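Local coordinates for protein suppressor of fused homolog (Drosophila melanogaster, PDB 6LPH) that binds a peptide of the kinase Fused in this complex and probably binds nuclear localization sequences and sequesters transcription factors, at residues 70-75 / 108-113; 102-107 / 134-139; 167-172 / 198-203. All coordinates share one frame; numbering follows the deposited sequence.

Contact 1 (70-75 / 108-113); sequences PHWHYI and LAKTEI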
ATOM      1  N   PRO A  70      14.003  -4.982   6.382  1.00 15.78           N
ATOM      2  CA  PRO A  70      13.581  -3.614   6.711  1.00 14.34           C
ATOM      3  C   PRO A  70      12.848  -3.012   5.534  1.00 14.97           C
ATOM      4  O   PRO A  70      13.240  -3.239   4.368  1.00 17.03           O
ATOM      5  CB  PRO A  70      14.891  -2.852   6.942  1.00 16.47           C
ATOM      6  CG  PRO A  70      15.998  -3.815   6.690  1.00 19.07           C
ATOM      7  CD  PRO A  70      15.473  -5.170   6.381  1.00 16.82           C
ATOM      8  N   HIS A  71      11.784  -2.262   5.826  1.00 13.05           N
ATOM      9  CA  HIS A  71      10.966  -1.719   4.760  1.00 12.11           C
ATOM     10  C   HIS A  71      10.126  -0.561   5.231  1.00 11.70           C
ATOM     11  O   HIS A  71      10.054  -0.260   6.441  1.00 12.56           O
ATOM     12  CB  HIS A  71      10.116  -2.822   4.132  1.00 12.31           C
ATOM     13  CG  HIS A  71       9.056  -3.415   5.059  1.00 11.83           C
ATOM     14  ND1 HIS A  71       9.302  -4.471   5.886  1.00 12.22           N
ATOM     15  CD2 HIS A  71       7.709  -3.121   5.196  1.00 11.12           C
ATOM     16  CE1 HIS A  71       8.173  -4.802   6.541  1.00 10.53           C
ATOM     17  NE2 HIS A  71       7.200  -3.963   6.135  1.00 10.52           N
ATOM     18  N   TRP A  72       9.506   0.103   4.257  1.00 10.70           N
ATOM     19  CA  TRP A  72       8.553   1.164   4.492  1.00 10.47           C
ATOM     20  C   TRP A  72       7.152   0.607   4.384  1.00 10.13           C
ATOM     21  O   TRP A  72       6.867  -0.137   3.443  1.00 11.48           O
ATOM     22  CB  TRP A  72       8.745   2.200   3.412  1.00 11.62           C
ATOM     23  CG  TRP A  72      10.143   2.773   3.327  1.00 13.38           C
ATOM     24  CD1 TRP A  72      11.054   2.666   2.272  1.00 15.85           C
ATOM     25  CD2 TRP A  72      10.809   3.593   4.319  1.00 15.32           C
ATOM     26  NE1 TRP A  72      12.221   3.372   2.546  1.00 19.69           N
ATOM     27  CE2 TRP A  72      12.137   3.940   3.759  1.00 18.83           C
ATOM     28  CE3 TRP A  72      10.469   4.065   5.568  1.00 17.23           C
ATOM     29  CZ2 TRP A  72      13.042   4.708   4.458  1.00 23.02           C
ATOM     30  CZ3 TRP A  72      11.414   4.845   6.264  1.00 19.76           C
ATOM     31  CH2 TRP A  72      12.647   5.161   5.715  1.00 22.30           C
ATOM     32  N   HIS A  73       6.261   0.944   5.324  1.00 10.14           N
ATOM     33  CA  HIS A  73       4.877   0.378   5.349  1.00 10.35           C
ATOM     34  C   HIS A  73       3.888   1.532   5.176  1.00 10.27           C
ATOM     35  O   HIS A  73       3.903   2.505   5.971  1.00 11.42           O
ATOM     36  CB  HIS A  73       4.674  -0.334   6.666  1.00  9.96           C
ATOM     37  CG  HIS A  73       3.368  -1.094   6.803  1.00 10.08           C
ATOM     38  ND1 HIS A  73       2.896  -1.473   8.018  1.00 11.27           N
ATOM     39  CD2 HIS A  73       2.446  -1.560   5.864  1.00 11.32           C
ATOM     40  CE1 HIS A  73       1.735  -2.156   7.878  1.00 11.03           C
ATOM     41  NE2 HIS A  73       1.457  -2.235   6.566  1.00 11.93           N
ATOM     42  N   TYR A  74       3.092   1.470   4.110  1.00  9.82           N
ATOM     43  CA  TYR A  74       2.136   2.527   3.783  1.00  9.12           C
ATOM     44  C   TYR A  74       0.717   2.063   4.085  1.00  9.69           C
ATOM     45  O   TYR A  74       0.385   0.927   3.766  1.00 10.51           O
ATOM     46  CB  TYR A  74       2.210   2.821   2.290  1.00  8.72           C
ATOM     47  CG  TYR A  74       3.601   3.316   1.915  1.00  9.09           C
ATOM     48  CD1 TYR A  74       4.642   2.418   1.683  1.00  9.35           C
ATOM     49  CD2 TYR A  74       3.871   4.676   1.867  1.00  9.47           C
ATOM     50  CE1 TYR A  74       5.943   2.892   1.316  1.00 11.07           C
ATOM     51  CE2 TYR A  74       5.165   5.159   1.486  1.00 11.60           C
ATOM     52  CZ  TYR A  74       6.189   4.237   1.248  1.00 11.31           C
ATOM     53  OH  TYR A  74       7.464   4.666   0.928  1.00 14.01           O
ATOM     54  N   ILE A  75      -0.103   2.934   4.689  1.00  9.22           N
ATOM     55  CA  ILE A  75      -1.540   2.575   5.005  1.00  9.11           C
ATOM     56  C   ILE A  75      -2.467   3.714   4.586  1.00  9.56           C
ATOM     57  O   ILE A  75      -2.238   4.863   4.978  1.00  9.67           O
ATOM     58  CB  ILE A  75      -1.768   2.199   6.484  1.00 10.08           C
ATOM     59  CG1 ILE A  75      -0.810   1.092   6.923  1.00 10.22           C
ATOM     60  CG2 ILE A  75      -3.240   1.727   6.706  1.00  9.97           C
ATOM     61  CD1 ILE A  75       0.402   1.608   7.652  1.00 11.07           C
ATOM     62  N   LEU A 108       7.365  -1.689   1.169  1.00 11.16           N
ATOM     63  CA  LEU A 108       8.388  -1.363   0.162  1.00 11.28           C
ATOM     64  C   LEU A 108       9.824  -1.537   0.699  1.00 11.96           C
ATOM     65  O   LEU A 108      10.231  -0.851   1.639  1.00 11.36           O
ATOM     66  CB  LEU A 108       8.143   0.040  -0.365  1.00 11.32           C
ATOM     67  CG  LEU A 108       9.268   0.611  -1.270  1.00 13.61           C
ATOM     68  CD1 LEU A 108       9.377  -0.177  -2.565  1.00 12.98           C
ATOM     69  CD2 LEU A 108       9.006   2.097  -1.546  1.00 13.33           C
ATOM     70  N   ALA A 109      10.582  -2.453   0.090  1.00 12.92           N
ATOM     71  CA  ALA A 109      11.939  -2.770   0.542  1.00 14.53           C
ATOM     72  C   ALA A 109      12.835  -1.545   0.422  1.00 16.91           C
ATOM     73  O   ALA A 109      12.763  -0.795  -0.558  1.00 16.82           O
ATOM     74  CB  ALA A 109      12.522  -3.949  -0.254  1.00 14.61           C
ATOM     75  N   LYS A 110      13.644  -1.316   1.453  1.00 19.07           N
ATOM     76  CA  LYS A 110      14.609  -0.241   1.419  1.00 21.34           C
ATOM     77  C   LYS A 110      15.651  -0.649   0.419  1.00 25.79           C
ATOM     78  O   LYS A 110      16.010  -1.824   0.332  1.00 29.13           O
ATOM     79  CB  LYS A 110      15.242  -0.001   2.802  1.00 21.60           C
ATOM     80  CG  LYS A 110      14.219   0.449   3.848  1.00 19.25           C
ATOM     81  CD  LYS A 110      14.900   1.047   5.057  1.00 24.46           C
ATOM     82  CE  LYS A 110      13.877   1.249   6.163  1.00 26.04           C
ATOM     83  NZ  LYS A 110      14.518   1.699   7.432  1.00 32.17           N
ATOM     84  N   THR A 111      16.125   0.320  -0.343  1.00 24.64           N
ATOM     85  CA  THR A 111      17.147   0.076  -1.349  1.00 31.11           C
ATOM     86  C   THR A 111      18.525  -0.076  -0.679  1.00 36.60           C
ATOM     87  O   THR A 111      18.678   0.237   0.505  1.00 32.90           O
ATOM     88  CB  THR A 111      17.190   1.250  -2.332  1.00 34.39           C
ATOM     89  OG1 THR A 111      17.437   2.459  -1.602  1.00 36.84           O
ATOM     90  CG2 THR A 111      15.866   1.370  -3.086  1.00 30.39           C
ATOM     91  N   GLU A 112      19.523  -0.553  -1.427  1.00 40.59           N
ATOM     92  CA  GLU A 112      20.890  -0.636  -0.894  1.00 44.41           C
ATOM     93  C   GLU A 112      21.398   0.739  -0.470  1.00 44.31           C
ATOM     94  O   GLU A 112      22.014   0.882   0.594  1.00 49.96           O
ATOM     95  CB  GLU A 112      21.859  -1.298  -1.886  1.00 50.32           C
ATOM     96  CG  GLU A 112      21.957  -2.813  -1.727  1.00 63.66           C
ATOM     97  CD  GLU A 112      20.698  -3.547  -2.177  1.00 69.63           C
ATOM     98  OE1 GLU A 112      20.029  -4.190  -1.327  1.00 57.56           O
ATOM     99  OE2 GLU A 112      20.369  -3.472  -3.385  1.00 76.68           O
ATOM    100  N   ILE A 113      21.115   1.747  -1.294  1.00 42.32           N
ATOM    101  CA  ILE A 113      21.466   3.136  -0.981  1.00 43.28           C
ATOM    102  C   ILE A 113      20.869   3.587   0.371  1.00 44.65           C
ATOM    103  O   ILE A 113      21.598   4.084   1.244  1.00 52.23           O
ATOM    104  CB  ILE A 113      21.161   4.088  -2.182  1.00 45.04           C
ATOM    105  CG1 ILE A 113      20.374   5.339  -1.776  1.00 50.83           C
ATOM    106  CG2 ILE A 113      20.363   3.362  -3.260  1.00 50.70           C
ATOM    107  CD1 ILE A 113      21.110   6.313  -0.885  1.00 48.53           C
TER
HETATM  108  O   HOH W   1      15.133  -3.876   2.622  1.00 23.86           O
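W72 and L108 form a hydrogen-bonded antiparallel pair where strand 71-77 runs beside the last residues of strand 97-109, inside the mixed sheet of the N-terminal SUFU domain, the part of the longer protein present here. The pair is joined twice. W72 N donates to L108 O over 2.9 Å. L108 N returns a bond of 2.8 Å to W72 O, nearly straight at 168°. The next pair, H71 with A109, is non-hydrogen-bonded. There H71 CB sits 3.2 Å from L108 O.

On the sheet face that carries W72 and L108, L108 CB meets the edge of the Y74 ring, 4.0 Å from Y74 CE1. The Y74 hydroxyl is bonded to P129 O.

Past the strand end, K110 takes over the contact. Its chain is extended beyond CG and crosses the W72 side chain at about a right angle. K110 CE lies over one face of the indole, 4.0 Å from the centroid of the six-membered ring, a CH-pi contact. NZ continues over the same face as a cation-pi partner, 4.5 Å from that centroid. NZ also bonds to N59 OD1 and Q126 OE1, and W72 NE1 bonds to E114 OE2. A water donates to P70 O at 2.7 Å and to K110 O, bridging the two backbones where the ladder has ended.

The ammonium is thus gripped by two amide oxygens and an aromatic face. The carboxylate at the indole N-H would probably make that face a better partner for the charge.

Contact 2 (102-107 / 134-139); sequences FELTFR and NLLQAI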
ATOM      1  N   PHE A 102     -12.452  -1.997   2.972  1.00 13.42           N
ATOM      2  CA  PHE A 102     -11.025  -2.229   3.080  1.00 14.64           C
ATOM      3  C   PHE A 102     -10.222  -0.924   2.994  1.00 13.41           C
ATOM      4  O   PHE A 102     -10.782   0.120   2.613  1.00 12.85           O
ATOM      5  CB  PHE A 102     -10.568  -3.222   1.989  1.00 15.63           C
ATOM      6  CG  PHE A 102     -10.595  -2.647   0.596  1.00 15.06           C
ATOM      7  CD1 PHE A 102      -9.457  -2.085   0.039  1.00 13.80           C
ATOM      8  CD2 PHE A 102     -11.773  -2.654  -0.141  1.00 16.74           C
ATOM      9  CE1 PHE A 102      -9.481  -1.561  -1.244  1.00 16.82           C
ATOM     10  CE2 PHE A 102     -11.803  -2.115  -1.412  1.00 20.28           C
ATOM     11  CZ  PHE A 102     -10.662  -1.568  -1.960  1.00 19.27           C
ATOM     12  N   GLU A 103      -8.947  -0.982   3.408  1.00 12.01           N
ATOM     13  CA  GLU A 103      -7.965   0.041   3.057  1.00 11.26           C
ATOM     14  C   GLU A 103      -6.793  -0.657   2.407  1.00 11.19           C
ATOM     15  O   GLU A 103      -6.617  -1.872   2.559  1.00 10.99           O
ATOM     16  CB  GLU A 103      -7.485   0.887   4.268  1.00 10.63           C
ATOM     17  CG  GLU A 103      -8.602   1.749   4.918  1.00 11.68           C
ATOM     18  CD  GLU A 103      -9.042   2.961   4.105  1.00 11.90           C
ATOM     19  OE1 GLU A 103      -8.481   3.256   2.992  1.00 12.26           O
ATOM     20  OE2 GLU A 103      -9.944   3.670   4.615  1.00 12.44           O
ATOM     21  N   LEU A 104      -6.000   0.132   1.670  1.00 12.09           N
ATOM     22  CA  LEU A 104      -4.827  -0.377   1.005  1.00 10.55           C
ATOM     23  C   LEU A 104      -3.584  -0.271   1.893  1.00 10.84           C
ATOM     24  O   LEU A 104      -3.391   0.751   2.588  1.00 11.21           O
ATOM     25  CB  LEU A 104      -4.555   0.449  -0.249  1.00 10.66           C
ATOM     26  CG  LEU A 104      -5.672   0.363  -1.315  1.00 11.80           C
ATOM     27  CD1 LEU A 104      -5.433   1.375  -2.427  1.00 13.74           C
ATOM     28  CD2 LEU A 104      -5.766  -1.056  -1.888  1.00 16.99           C
ATOM     29  N   THR A 105      -2.751  -1.315   1.873  1.00 10.48           N
ATOM     30  CA  THR A 105      -1.405  -1.213   2.430  1.00 10.62           C
ATOM     31  C   THR A 105      -0.328  -1.590   1.391  1.00 11.49           C
ATOM     32  O   THR A 105      -0.632  -2.194   0.348  1.00 12.32           O
ATOM     33  CB  THR A 105      -1.209  -2.003   3.740  1.00 11.46           C
ATOM     34  OG1 THR A 105      -1.027  -3.385   3.446  1.00 13.17           O
ATOM     35  CG2 THR A 105      -2.444  -1.851   4.707  1.00 11.01           C
ATOM     36  N   PHE A 106       0.918  -1.226   1.671  1.00 10.40           N
ATOM     37  CA  PHE A 106       1.996  -1.559   0.737  1.00 11.24           C
ATOM     38  C   PHE A 106       3.287  -1.646   1.555  1.00 10.42           C
ATOM     39  O   PHE A 106       3.477  -0.872   2.501  1.00 10.33           O
ATOM     40  CB  PHE A 106       2.057  -0.489  -0.343  1.00 11.01           C
ATOM     41  CG  PHE A 106       3.155  -0.686  -1.390  1.00 10.35           C
ATOM     42  CD1 PHE A 106       3.205  -1.849  -2.183  1.00 10.86           C
ATOM     43  CD2 PHE A 106       4.082   0.320  -1.626  1.00 10.58           C
ATOM     44  CE1 PHE A 106       4.165  -2.021  -3.176  1.00 11.52           C
ATOM     45  CE2 PHE A 106       5.059   0.172  -2.651  1.00 11.51           C
ATOM     46  CZ  PHE A 106       5.107  -1.007  -3.406  1.00 10.98           C
ATOM     47  N   ARG A 107       4.107  -2.651   1.260  1.00 10.61           N
ATOM     48  CA  ARG A 107       5.402  -2.806   1.949  1.00 10.63           C
ATOM     49  C   ARG A 107       6.520  -2.667   0.940  1.00 11.11           C
ATOM     50  O   ARG A 107       6.621  -3.438  -0.037  1.00 12.31           O
ATOM     51  CB  ARG A 107       5.497  -4.122   2.686  1.00 10.56           C
ATOM     52  CG  ARG A 107       4.446  -4.211   3.829  1.00 11.12           C
ATOM     53  CD  ARG A 107       4.550  -5.513   4.585  1.00 10.74           C
ATOM     54  NE  ARG A 107       3.458  -5.639   5.560  1.00 11.22           N
ATOM     55  CZ  ARG A 107       3.485  -5.118   6.792  1.00 12.03           C
ATOM     56  NH1 ARG A 107       4.586  -4.458   7.231  1.00 11.10           N
ATOM     57  NH2 ARG A 107       2.444  -5.292   7.620  1.00 11.85           N
ATOM     58  N   ASN A 134       0.992   8.174  -4.516  1.00 19.43           N
ATOM     59  CA  ASN A 134       0.400   8.227  -5.871  1.00 20.92           C
ATOM     60  C   ASN A 134      -0.161   6.907  -6.307  1.00 16.44           C
ATOM     61  O   ASN A 134      -1.213   6.870  -6.922  1.00 16.49           O
ATOM     62  CB  ASN A 134       1.447   8.542  -6.945  1.00 26.61           C
ATOM     63  CG  ASN A 134       1.918   9.963  -6.919  1.00 32.27           C
ATOM     64  OD1 ASN A 134       3.025  10.243  -7.379  1.00 38.69           O
ATOM     65  ND2 ASN A 134       1.100  10.870  -6.398  1.00 31.91           N
ATOM     66  N   LEU A 135       0.588   5.829  -6.059  1.00 14.52           N
ATOM     67  CA  LEU A 135       0.174   4.508  -6.457  1.00 13.36           C
ATOM     68  C   LEU A 135      -1.145   4.156  -5.733  1.00 12.96           C
ATOM     69  O   LEU A 135      -2.120   3.723  -6.389  1.00 12.10           O
ATOM     70  CB  LEU A 135       1.270   3.474  -6.130  1.00 12.90           C
ATOM     71  CG  LEU A 135       0.836   2.010  -6.350  1.00 13.09           C
ATOM     72  CD1 LEU A 135       0.567   1.714  -7.816  1.00 15.32           C
ATOM     73  CD2 LEU A 135       1.857   1.027  -5.761  1.00 15.50           C
ATOM     74  N   LEU A 136      -1.185   4.364  -4.408  1.00 10.72           N
ATOM     75  CA  LEU A 136      -2.400   4.063  -3.660  1.00 11.99           C
ATOM     76  C   LEU A 136      -3.562   4.970  -4.050  1.00 11.89           C
ATOM     77  O   LEU A 136      -4.678   4.485  -4.120  1.00 12.22           O
ATOM     78  CB  LEU A 136      -2.183   4.116  -2.129  1.00 12.88           C
ATOM     79  CG  LEU A 136      -1.053   3.213  -1.588  1.00 13.71           C
ATOM     80  CD1 LEU A 136      -0.953   3.258  -0.076  1.00 13.92           C
ATOM     81  CD2 LEU A 136      -1.251   1.784  -2.073  1.00 14.77           C
ATOM     82  N   GLN A 137      -3.308   6.258  -4.326  1.00 12.48           N
ATOM     83  CA  GLN A 137      -4.398   7.135  -4.799  1.00 14.20           C
ATOM     84  C   GLN A 137      -4.984   6.606  -6.101  1.00 14.90           C
ATOM     85  O   GLN A 137      -6.210   6.572  -6.258  1.00 15.41           O
ATOM     86  CB  GLN A 137      -3.974   8.585  -4.995  1.00 14.45           C
ATOM     87  CG  GLN A 137      -3.580   9.330  -3.749  1.00 16.16           C
ATOM     88  CD  GLN A 137      -4.764   9.736  -2.875  1.00 14.84           C
ATOM     89  OE1 GLN A 137      -5.930   9.382  -3.151  1.00 14.08           O
ATOM     90  NE2 GLN A 137      -4.465  10.492  -1.801  1.00 12.82           N
ATOM     91  N   ALA A 138      -4.106   6.174  -7.008  1.00 15.05           N
ATOM     92  CA  ALA A 138      -4.511   5.707  -8.330  1.00 14.81           C
ATOM     93  C   ALA A 138      -5.295   4.385  -8.198  1.00 13.79           C
ATOM     94  O   ALA A 138      -6.299   4.177  -8.893  1.00 13.52           O
ATOM     95  CB  ALA A 138      -3.297   5.533  -9.249  1.00 14.94           C
ATOM     96  N   ILE A 139      -4.844   3.495  -7.316  1.00 12.60           N
ATOM     97  CA  ILE A 139      -5.598   2.255  -7.086  1.00 14.62           C
ATOM     98  C   ILE A 139      -6.947   2.585  -6.432  1.00 15.22           C
ATOM     99  O   ILE A 139      -7.989   2.039  -6.825  1.00 16.35           O
ATOM    100  CB  ILE A 139      -4.806   1.189  -6.275  1.00 14.02           C
ATOM    101  CG1 ILE A 139      -3.559   0.732  -7.059  1.00 14.58           C
ATOM    102  CG2 ILE A 139      -5.723  -0.002  -5.880  1.00 15.45           C
ATOM    103  CD1 ILE A 139      -2.510   0.081  -6.163  1.00 16.06           C
TER
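L104 and L136 meet between strand 102-107 and helix 134-139. L104 has the largest surface buried here. L104 CB touches L136 CD2 at 4.0 Å. L104 CD1 is anti to CA (chi2 171°) and reaches the helix, where it lies 3.7 Å from I139 CG2. The same methyl, L104 CD1, touches the backbone, 3.6 Å from L136 O. The L104 and I139 side chains cross obliquely.

L136 CD2 serves two strand residues. Besides L104, L136 CD2 meets F106 CB, at 4.4 Å. This is helix-on-sheet packing: helix 131-146 packs on one face of the mixed sheet of the SUFU domain, over its middle strand. The axes of the two segments run 9.6 Å apart and roughly antiparallel, at 149°.

CB of F106 also points toward the helix, and CG is anti to the backbone N (chi1 179°). L135 CD2 lies over one face of the F106 ring, with F106 CZ the nearest ring atom at 4.5 Å. T105, between L104 and F106, points away from the helix, and its OG1 bonds to D178 OD1. N134 and Q137 of the helix pack against the bound peptide.

Contact 3 (167-172 / 198-203); sequences TSKLQN and GVFDDE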
ATOM      1  N   THR A 167      12.840   1.035 -15.494  1.00 21.98           N
ATOM      2  CA  THR A 167      13.661  -0.169 -15.285  1.00 25.76           C
ATOM      3  C   THR A 167      12.985  -1.273 -14.431  1.00 22.28           C
ATOM      4  O   THR A 167      13.269  -2.458 -14.593  1.00 22.84           O
ATOM      5  CB  THR A 167      15.013   0.177 -14.649  1.00 26.30           C
ATOM      6  OG1 THR A 167      14.779   0.914 -13.444  1.00 26.30           O
ATOM      7  CG2 THR A 167      15.872   1.025 -15.617  1.00 26.40           C
ATOM      8  N   SER A 168      12.101  -0.904 -13.524  1.00 21.47           N
ATOM      9  CA  SER A 168      11.544  -1.940 -12.635  1.00 19.05           C
ATOM     10  C   SER A 168      10.727  -2.967 -13.417  1.00 17.28           C
ATOM     11  O   SER A 168       9.904  -2.600 -14.252  1.00 20.16           O
ATOM     12  CB  SER A 168      10.670  -1.351 -11.538  1.00 17.76           C
ATOM     13  OG  SER A 168      10.181  -2.418 -10.745  1.00 16.66           O
ATOM     14  N   LYS A 169      10.943  -4.241 -13.128  1.00 17.78           N
ATOM     15  CA  LYS A 169      10.149  -5.327 -13.710  1.00 18.84           C
ATOM     16  C   LYS A 169       8.816  -5.508 -12.956  1.00 18.19           C
ATOM     17  O   LYS A 169       8.001  -6.358 -13.320  1.00 19.87           O
ATOM     18  CB  LYS A 169      10.953  -6.628 -13.641  1.00 21.16           C
ATOM     19  CG  LYS A 169      12.205  -6.573 -14.482  1.00 25.53           C
ATOM     20  CD  LYS A 169      13.171  -7.691 -14.147  1.00 30.06           C
ATOM     21  CE  LYS A 169      14.476  -7.509 -14.917  1.00 36.91           C
ATOM     22  NZ  LYS A 169      14.275  -7.689 -16.378  1.00 51.43           N
ATOM     23  N   LEU A 170       8.593  -4.728 -11.904  1.00 15.51           N
ATOM     24  CA  LEU A 170       7.296  -4.839 -11.177  1.00 16.05           C
ATOM     25  C   LEU A 170       6.217  -3.878 -11.729  1.00 15.54           C
ATOM     26  O   LEU A 170       6.196  -2.691 -11.358  1.00 15.56           O
ATOM     27  CB  LEU A 170       7.499  -4.676  -9.662  1.00 15.51           C
ATOM     28  CG  LEU A 170       8.511  -5.620  -9.014  1.00 17.03           C
ATOM     29  CD1 LEU A 170       8.407  -5.510  -7.508  1.00 17.55           C
ATOM     30  CD2 LEU A 170       8.299  -7.077  -9.425  1.00 15.48           C
ATOM     31  N   GLN A 171       5.339  -4.404 -12.604  1.00 14.70           N
ATOM     32  CA  GLN A 171       4.334  -3.625 -13.360  1.00 15.03           C
ATOM     33  C   GLN A 171       2.904  -3.973 -13.043  1.00 13.00           C
ATOM     34  O   GLN A 171       1.998  -3.444 -13.699  1.00 13.80           O
ATOM     35  CB  GLN A 171       4.344  -3.962 -14.852  1.00 19.95           C
ATOM     36  CG  GLN A 171       5.636  -4.332 -15.482  1.00 24.58           C
ATOM     37  CD  GLN A 171       6.377  -3.102 -15.721  1.00 24.53           C
ATOM     38  OE1 GLN A 171       6.711  -2.434 -14.766  1.00 27.91           O
ATOM     39  NE2 GLN A 171       6.594  -2.745 -16.984  1.00 33.42           N
ATOM     40  N   ASN A 172       2.691  -4.905 -12.126  1.00 11.83           N
ATOM     41  CA  ASN A 172       1.353  -5.420 -11.843  1.00 11.32           C
ATOM     42  C   ASN A 172       1.285  -5.749 -10.384  1.00 11.27           C
ATOM     43  O   ASN A 172       2.319  -5.698  -9.680  1.00 10.91           O
ATOM     44  CB  ASN A 172       1.075  -6.677 -12.706  1.00 12.33           C
ATOM     45  CG  ASN A 172       1.098  -6.377 -14.206  1.00 14.67           C
ATOM     46  OD1 ASN A 172       2.070  -6.705 -14.903  1.00 20.08           O
ATOM     47  ND2 ASN A 172       0.061  -5.755 -14.700  1.00 11.45           N
ATOM     48  N   GLY A 198       3.767  -5.979  -5.501  1.00 12.04           N
ATOM     49  CA  GLY A 198       4.206  -5.831  -6.889  1.00 11.84           C
ATOM     50  C   GLY A 198       4.714  -7.172  -7.395  1.00 11.80           C
ATOM     51  O   GLY A 198       5.394  -7.898  -6.667  1.00 12.72           O
ATOM     52  N   VAL A 199       4.380  -7.506  -8.638  1.00 13.14           N
ATOM     53  CA  VAL A 199       4.742  -8.790  -9.240  1.00 13.21           C
ATOM     54  C   VAL A 199       5.205  -8.651 -10.709  1.00 14.09           C
ATOM     55  O   VAL A 199       4.897  -7.651 -11.411  1.00 14.48           O
ATOM     56  CB  VAL A 199       3.598  -9.851  -9.156  1.00 13.11           C
ATOM     57  CG1 VAL A 199       3.289 -10.219  -7.702  1.00 13.33           C
ATOM     58  CG2 VAL A 199       2.329  -9.380  -9.873  1.00 12.28           C
ATOM     59  N   PHE A 200       5.892  -9.692 -11.173  1.00 14.05           N
ATOM     60  CA  PHE A 200       6.372  -9.811 -12.562  1.00 14.81           C
ATOM     61  C   PHE A 200       5.193 -10.161 -13.450  1.00 15.51           C
ATOM     62  O   PHE A 200       4.099 -10.588 -12.969  1.00 15.28           O
ATOM     63  CB  PHE A 200       7.418 -10.947 -12.674  1.00 15.73           C
ATOM     64  CG  PHE A 200       8.816 -10.551 -12.280  1.00 17.35           C
ATOM     65  CD1 PHE A 200       9.856 -10.637 -13.206  1.00 20.37           C
ATOM     66  CD2 PHE A 200       9.113 -10.127 -10.967  1.00 16.20           C
ATOM     67  CE1 PHE A 200      11.155 -10.278 -12.844  1.00 22.08           C
ATOM     68  CE2 PHE A 200      10.412  -9.762 -10.607  1.00 18.81           C
ATOM     69  CZ  PHE A 200      11.432  -9.827 -11.555  1.00 19.45           C
ATOM     70  N   ASP A 201       5.411  -9.979 -14.738  1.00 17.19           N
ATOM     71  CA  ASP A 201       4.424 -10.343 -15.744  1.00 19.71           C
ATOM     72  C   ASP A 201       4.026 -11.801 -15.626  1.00 19.15           C
ATOM     73  O   ASP A 201       2.837 -12.091 -15.705  1.00 17.58           O
ATOM     74  CB  ASP A 201       4.943 -10.105 -17.171  1.00 20.28           C
ATOM     75  CG  ASP A 201       4.968  -8.624 -17.567  1.00 23.75           C
ATOM     76  OD1 ASP A 201       4.764  -7.730 -16.724  1.00 24.26           O
ATOM     77  OD2 ASP A 201       5.226  -8.351 -18.758  1.00 30.87           O
ATOM     78  N   ASP A 202       5.001 -12.713 -15.469  1.00 18.15           N
ATOM     79  CA  ASP A 202       4.655 -14.146 -15.406  1.00 18.43           C
ATOM     80  C   ASP A 202       3.900 -14.493 -14.117  1.00 17.04           C
ATOM     81  O   ASP A 202       2.989 -15.329 -14.128  1.00 17.66           O
ATOM     82  CB  ASP A 202       5.863 -15.086 -15.660  1.00 17.90           C
ATOM     83  CG  ASP A 202       7.007 -14.912 -14.645  1.00 20.35           C
ATOM     84  OD1 ASP A 202       7.021 -13.920 -13.889  1.00 22.61           O
ATOM     85  OD2 ASP A 202       7.920 -15.768 -14.621  1.00 23.08           O
ATOM     86  N   GLU A 203       4.255 -13.821 -13.022  1.00 16.02           N
ATOM     87  CA  GLU A 203       3.540 -13.992 -11.744  1.00 16.50           C
ATOM     88  C   GLU A 203       2.069 -13.561 -11.891  1.00 16.64           C
ATOM     89  O   GLU A 203       1.135 -14.250 -11.415  1.00 14.99           O
ATOM     90  CB  GLU A 203       4.261 -13.218 -10.620  1.00 15.86           C
ATOM     91  CG  GLU A 203       5.548 -13.916 -10.159  1.00 17.20           C
ATOM     92  CD  GLU A 203       6.588 -13.023  -9.482  1.00 14.58           C
ATOM     93  OE1 GLU A 203       7.681 -13.561  -9.177  1.00 12.63           O
ATOM     94  OE2 GLU A 203       6.341 -11.814  -9.242  1.00 13.15           O
TER
HETATM   95  O   HOH W   2       7.819  -8.266 -15.392  1.00 23.71           O
HETATM   96  O   HOH W   3       4.754  -6.838 -13.892  1.00 20.56           O
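N172 and V199 form an antiparallel hydrogen-bonded pair at the open end of the hairpin made by strands 172-186 and 189-199, where the second strand passes into helix 201-219. V199 N donates to N172 O at 2.9 Å. G198 CA adds a CA-H...O contact to the same oxygen. Q171 N makes a weak bond to V199 O, long at 3.5 Å and bent to 139°.

Two waters join in. One donates to K169 O at 2.8 Å and accepts from D201 N, linking the two backbones. The other accepts from Q171 N, beside the weak bond.

The apolar packing centres on F200. K169 CB lies over one face of its ring, offset toward the rim, 4.0 Å from the centroid in a CH-pi contact. K169 CD is anti to CA (chi2 165°), which brings it to F200 CE1 at 3.5 Å. L170 CD2 comes equally close to F200 CD2, approaching the ring obliquely. An alanine at F200 removes the ring that K169 CB, K169 CD and L170 CD2 rest against, and would probably open a gap there and let both side chains move more freely.

Each segment also has a local side-chain-to-backbone bond. S168 OG accepts from L170 N, an ST turn. F200 occupies the N-cap position of helix 201-219. E203, whose OE1 forms a salt bridge with R236, turns back to it: E203 OE2 accepts from F200 N at 2.9 Å, met from above the carboxylate plane.

How the contacts relate
All three contacts reach the same mixed sheet. Contacts 1 and 2 share strand 97-109 and touch: Y74 N lies 2.9 Å from F106 O, a probable hydrogen bond. Contact 2 is the most central, its centre about 5 Å from the chain centre, and is held by apolar packing, with no hydrogen bond across its segments. Contact 1 is also buried, but its centre lies about 12 Å out. It combines strand pairing with a lysine on a tryptophan face. Contact 3 is the outermost. Most of its touching residues are buried, yet K169 and D201 are exposed. As in contact 1, a water links its backbones. It touches neither of the others, although strand 189-199 lies beside strand 97-109.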